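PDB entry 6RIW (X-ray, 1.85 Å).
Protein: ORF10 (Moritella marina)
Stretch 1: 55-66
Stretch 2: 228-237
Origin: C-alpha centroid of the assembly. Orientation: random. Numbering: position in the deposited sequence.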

# COMPACT_ATOMS: atom_id res chain seq x y z
N THR A 55 22.19 12.19 12.05
CA THR A 55 21.11 11.34 12.54
C THR A 55 19.87 12.16 12.88
O THR A 55 19.96 13.22 13.50
CB THR A 55 21.56 10.58 13.78
OG1 THR A 55 22.85 9.99 13.55
CG2 THR A 55 20.56 9.49 14.12
N ASP A 56 18.70 11.62 12.52
CA ASP A 56 17.39 12.24 12.78
C ASP A 56 17.27 13.62 12.13
O ASP A 56 16.53 14.47 12.62
CB ASP A 56 17.08 12.34 14.28
CG ASP A 56 17.19 10.99 15.02
OD1 ASP A 56 16.79 9.94 14.48
OD2 ASP A 56 17.69 10.99 16.16
N LYS A 57 17.97 13.82 11.01
CA LYS A 57 17.93 15.08 10.27
C LYS A 57 17.74 14.80 8.78
O LYS A 57 18.19 13.77 8.27
CB LYS A 57 19.23 15.89 10.45
CG LYS A 57 19.61 16.16 11.88
CD LYS A 57 18.74 17.26 12.46
CE LYS A 57 19.28 17.68 13.83
NZ LYS A 57 18.31 18.51 14.58
N PHE A 58 17.06 15.70 8.08
CA PHE A 58 17.12 15.65 6.62
C PHE A 58 18.02 16.78 6.12
O PHE A 58 18.27 17.75 6.83
CB PHE A 58 15.73 15.71 5.95
CG PHE A 58 14.71 16.57 6.65
CD1 PHE A 58 14.89 17.93 6.76
CD2 PHE A 58 13.52 16.02 7.10
CE1 PHE A 58 13.92 18.73 7.36
CE2 PHE A 58 12.54 16.80 7.69
CZ PHE A 58 12.74 18.16 7.83
N TYR A 59 18.60 16.60 4.93
CA TYR A 59 19.52 17.60 4.41
C TYR A 59 18.97 18.31 3.18
O TYR A 59 19.71 19.03 2.51
CB TYR A 59 20.90 16.99 4.11
CG TYR A 59 20.97 15.97 2.97
CD1 TYR A 59 21.34 16.35 1.69
CD2 TYR A 59 20.72 14.63 3.21
CE1 TYR A 59 21.43 15.42 0.67
CE2 TYR A 59 20.81 13.69 2.21
CZ TYR A 59 21.16 14.09 0.93
OH TYR A 59 21.24 13.14 -0.06
N CYS A 60 17.68 18.14 2.90
CA CYS A 60 17.03 18.84 1.79
C CYS A 60 15.56 19.04 2.16
O CYS A 60 14.93 18.11 2.67
CB CYS A 60 17.17 18.03 0.50
SG CYS A 60 16.32 18.71 -0.96
N VAL A 61 15.04 20.25 1.93
CA VAL A 61 13.62 20.52 2.17
C VAL A 61 12.86 20.83 0.88
O VAL A 61 11.65 21.10 0.93
CB VAL A 61 13.41 21.66 3.19
CG1 VAL A 61 13.95 21.25 4.56
CG2 VAL A 61 14.06 22.94 2.71
N HIS A 62 13.53 20.77 -0.27
CA HIS A 62 12.88 21.04 -1.55
C HIS A 62 12.01 19.85 -1.97
O HIS A 62 12.38 18.69 -1.77
CB HIS A 62 13.92 21.32 -2.63
CG HIS A 62 14.52 22.69 -2.55
ND1 HIS A 62 15.65 22.97 -1.81
CD2 HIS A 62 14.12 23.87 -3.09
CE1 HIS A 62 15.92 24.26 -1.89
NE2 HIS A 62 15.01 24.82 -2.67
N GLY A 63 10.86 20.16 -2.56
CA GLY A 63 9.98 19.12 -3.07
C GLY A 63 8.86 19.74 -3.88
O GLY A 63 8.80 20.96 -4.07
N GLY A 64 7.97 18.88 -4.37
CA GLY A 64 6.78 19.34 -5.04
C GLY A 64 5.61 19.20 -4.10
O GLY A 64 5.20 18.08 -3.81
N TYR A 65 5.08 20.31 -3.58
CA TYR A 65 4.03 20.24 -2.56
C TYR A 65 2.73 20.83 -3.08
O TYR A 65 2.71 21.62 -4.03
CB TYR A 65 4.46 20.96 -1.28
CG TYR A 65 5.72 20.35 -0.73
CD1 TYR A 65 5.71 19.07 -0.20
CD2 TYR A 65 6.92 21.05 -0.79
CE1 TYR A 65 6.88 18.50 0.28
CE2 TYR A 65 8.09 20.49 -0.31
CZ TYR A 65 8.06 19.22 0.22
OH TYR A 65 9.23 18.66 0.69
N ILE A 66 1.65 20.39 -2.45
CA ILE A 66 0.30 20.88 -2.73
C ILE A 66 0.06 22.03 -1.77
O ILE A 66 -0.09 21.81 -0.57
CB ILE A 66 -0.77 19.79 -2.55
CG1 ILE A 66 -0.49 18.58 -3.46
CG2 ILE A 66 -2.18 20.35 -2.80
CD1 ILE A 66 -0.27 18.97 -4.93
N PRO A 228 5.22 14.16 5.13
CA PRO A 228 6.48 14.62 4.51
C PRO A 228 7.72 14.41 5.37
O PRO A 228 8.81 14.19 4.81
CB PRO A 228 6.21 16.11 4.26
CG PRO A 228 4.70 16.20 4.11
CD PRO A 228 4.17 15.19 5.12
N MET A 229 7.60 14.45 6.70
CA MET A 229 8.77 14.19 7.53
C MET A 229 9.24 12.75 7.37
O MET A 229 10.45 12.49 7.30
CB MET A 229 8.49 14.49 9.00
CG MET A 229 9.70 14.21 9.88
SD MET A 229 9.36 14.34 11.65
CE MET A 229 9.06 16.09 11.76
N PHE A 230 8.29 11.81 7.28
CA PHE A 230 8.64 10.41 7.07
C PHE A 230 9.29 10.22 5.71
O PHE A 230 10.29 9.48 5.59
CB PHE A 230 7.37 9.55 7.17
CG PHE A 230 7.63 8.06 7.20
CD1 PHE A 230 7.70 7.33 6.02
CD2 PHE A 230 7.78 7.40 8.41
CE1 PHE A 230 7.94 5.95 6.05
CE2 PHE A 230 8.01 6.03 8.46
CZ PHE A 230 8.09 5.31 7.27
N VAL A 231 8.76 10.89 4.68
CA VAL A 231 9.31 10.78 3.33
C VAL A 231 10.72 11.36 3.26
O VAL A 231 11.64 10.77 2.67
CB VAL A 231 8.38 11.49 2.33
CG1 VAL A 231 9.06 11.60 0.96
CG2 VAL A 231 7.05 10.74 2.23
N ASN A 232 10.90 12.54 3.82
CA ASN A 232 12.17 13.23 3.64
C ASN A 232 13.27 12.62 4.49
O ASN A 232 14.44 12.62 4.09
CB ASN A 232 11.99 14.72 3.94
CG ASN A 232 11.29 15.46 2.81
OD1 ASN A 232 10.44 14.90 2.09
ND2 ASN A 232 11.67 16.72 2.61
N MET A 233 12.93 12.12 5.68
CA MET A 233 13.91 11.34 6.44
C MET A 233 14.35 10.12 5.65
O MET A 233 15.54 9.75 5.67
CB MET A 233 13.33 10.93 7.80
CG MET A 233 13.16 12.08 8.77
SD MET A 233 14.73 12.87 9.23
CE MET A 233 14.12 14.28 10.17
N GLY A 234 13.42 9.48 4.94
CA GLY A 234 13.79 8.32 4.14
C GLY A 234 14.75 8.67 3.01
O GLY A 234 15.80 8.03 2.84
N PHE A 235 14.41 9.67 2.21
CA PHE A 235 15.30 10.02 1.12
C PHE A 235 16.62 10.60 1.63
O PHE A 235 17.64 10.51 0.93
CB PHE A 235 14.61 10.99 0.16
CG PHE A 235 13.62 10.32 -0.76
CD1 PHE A 235 14.01 9.24 -1.55
CD2 PHE A 235 12.30 10.73 -0.79
CE1 PHE A 235 13.09 8.59 -2.38
CE2 PHE A 235 11.38 10.09 -1.62
CZ PHE A 235 11.77 9.02 -2.41
N SER A 236 16.64 11.15 2.84
CA SER A 236 17.91 11.56 3.42
C SER A 236 18.77 10.35 3.79
O SER A 236 19.97 10.35 3.51
CB SER A 236 17.69 12.46 4.63
OG SER A 236 17.03 13.64 4.20
N ILE A 237 18.18 9.30 4.39
CA ILE A 237 19.01 8.15 4.75
C ILE A 237 19.42 7.37 3.50
O ILE A 237 20.50 6.76 3.47
CB ILE A 237 18.32 7.23 5.79
CG1 ILE A 237 19.31 6.19 6.33
CG2 ILE A 237 17.15 6.53 5.23
CD1 ILE A 237 20.37 6.79 7.28
O HOH W 1 9.14 15.85 0.03

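This is a mixed contact, in which one phenylalanine of a largely irregular segment packs on a helix flank made of methionine, asparagine and serine, trimmed with one weak hydrogen bond and one water bridge. Together the two stretches bury 482 Å², and the helix supplies its share at a spacing of three to four residues: Met229, Asn232, Met233 and Ser236 meet the first stretch, while Phe230, Val231 and Gly234 make no contact with it.

Phe58 is the anchor. Its CA-to-CB bond points toward the helix, and chi1 at 35° (p) lays the ring along the helix flank. Phe58 CD2 lies 3.6 Å from Met233 CE and 3.7 Å from Asn232 CB; farther along, Phe58 CE2 comes within 4.4 Å of Met229 CG at the ring edge. Met233 suits its place because an unbranched, flexible side chain can bend: its CA-to-CB bond runs sideways, yet m, m, t torsions bring its end to the loop. Met233 SD sits 5.0 Å from the centroid of the Phe58 ring, in an oblique approach, and Met233 CE reaches Asp56 O at 3.4 Å, so the methionine packs against backbone as well as ring.

Near the C-terminal end of the helical stretch, the small Ser236 sits where the CA atoms come closest, with Phe58 CA and Ser236 CA 5.3 Å apart. Ser236 OG touches Phe58 CB at 3.0 Å. The hydroxyl donates to Asn232 O one turn back, at 2.8 Å from Ser236 OG, and accepts a weak hydrogen bond from Tyr59 N, 3.4 Å from Ser236 OG. Serine thus satisfies its own polarity within the helix while offering the loop an acceptor. Tyr59, in rotamer p, brings its ring edge near Ser236 O.

Asn232 serves both chemistries. Its CB packs on Phe58, while its amide extends toward the far end of the first stretch. Asn232 ND2 lies 3.5 Å from Cys60 O and 3.7 Å from Tyr65 OH, contacts rather than hydrogen bonds. The firm polar link is indirect: water 1 donates to Asn232 OD1 at 2.6 Å from the water oxygen, and the same oxygen is 2.9 Å from Tyr65 OH. Here the backbones have diverged, with the CA atoms of Tyr65 and Pro228 9.4 Å apart, and a long tyrosine plus one water spans the gap. Gly63 keeps that tyrosine's place free, since an ideal CB there would fall 2.6 Å from Tyr65 OH.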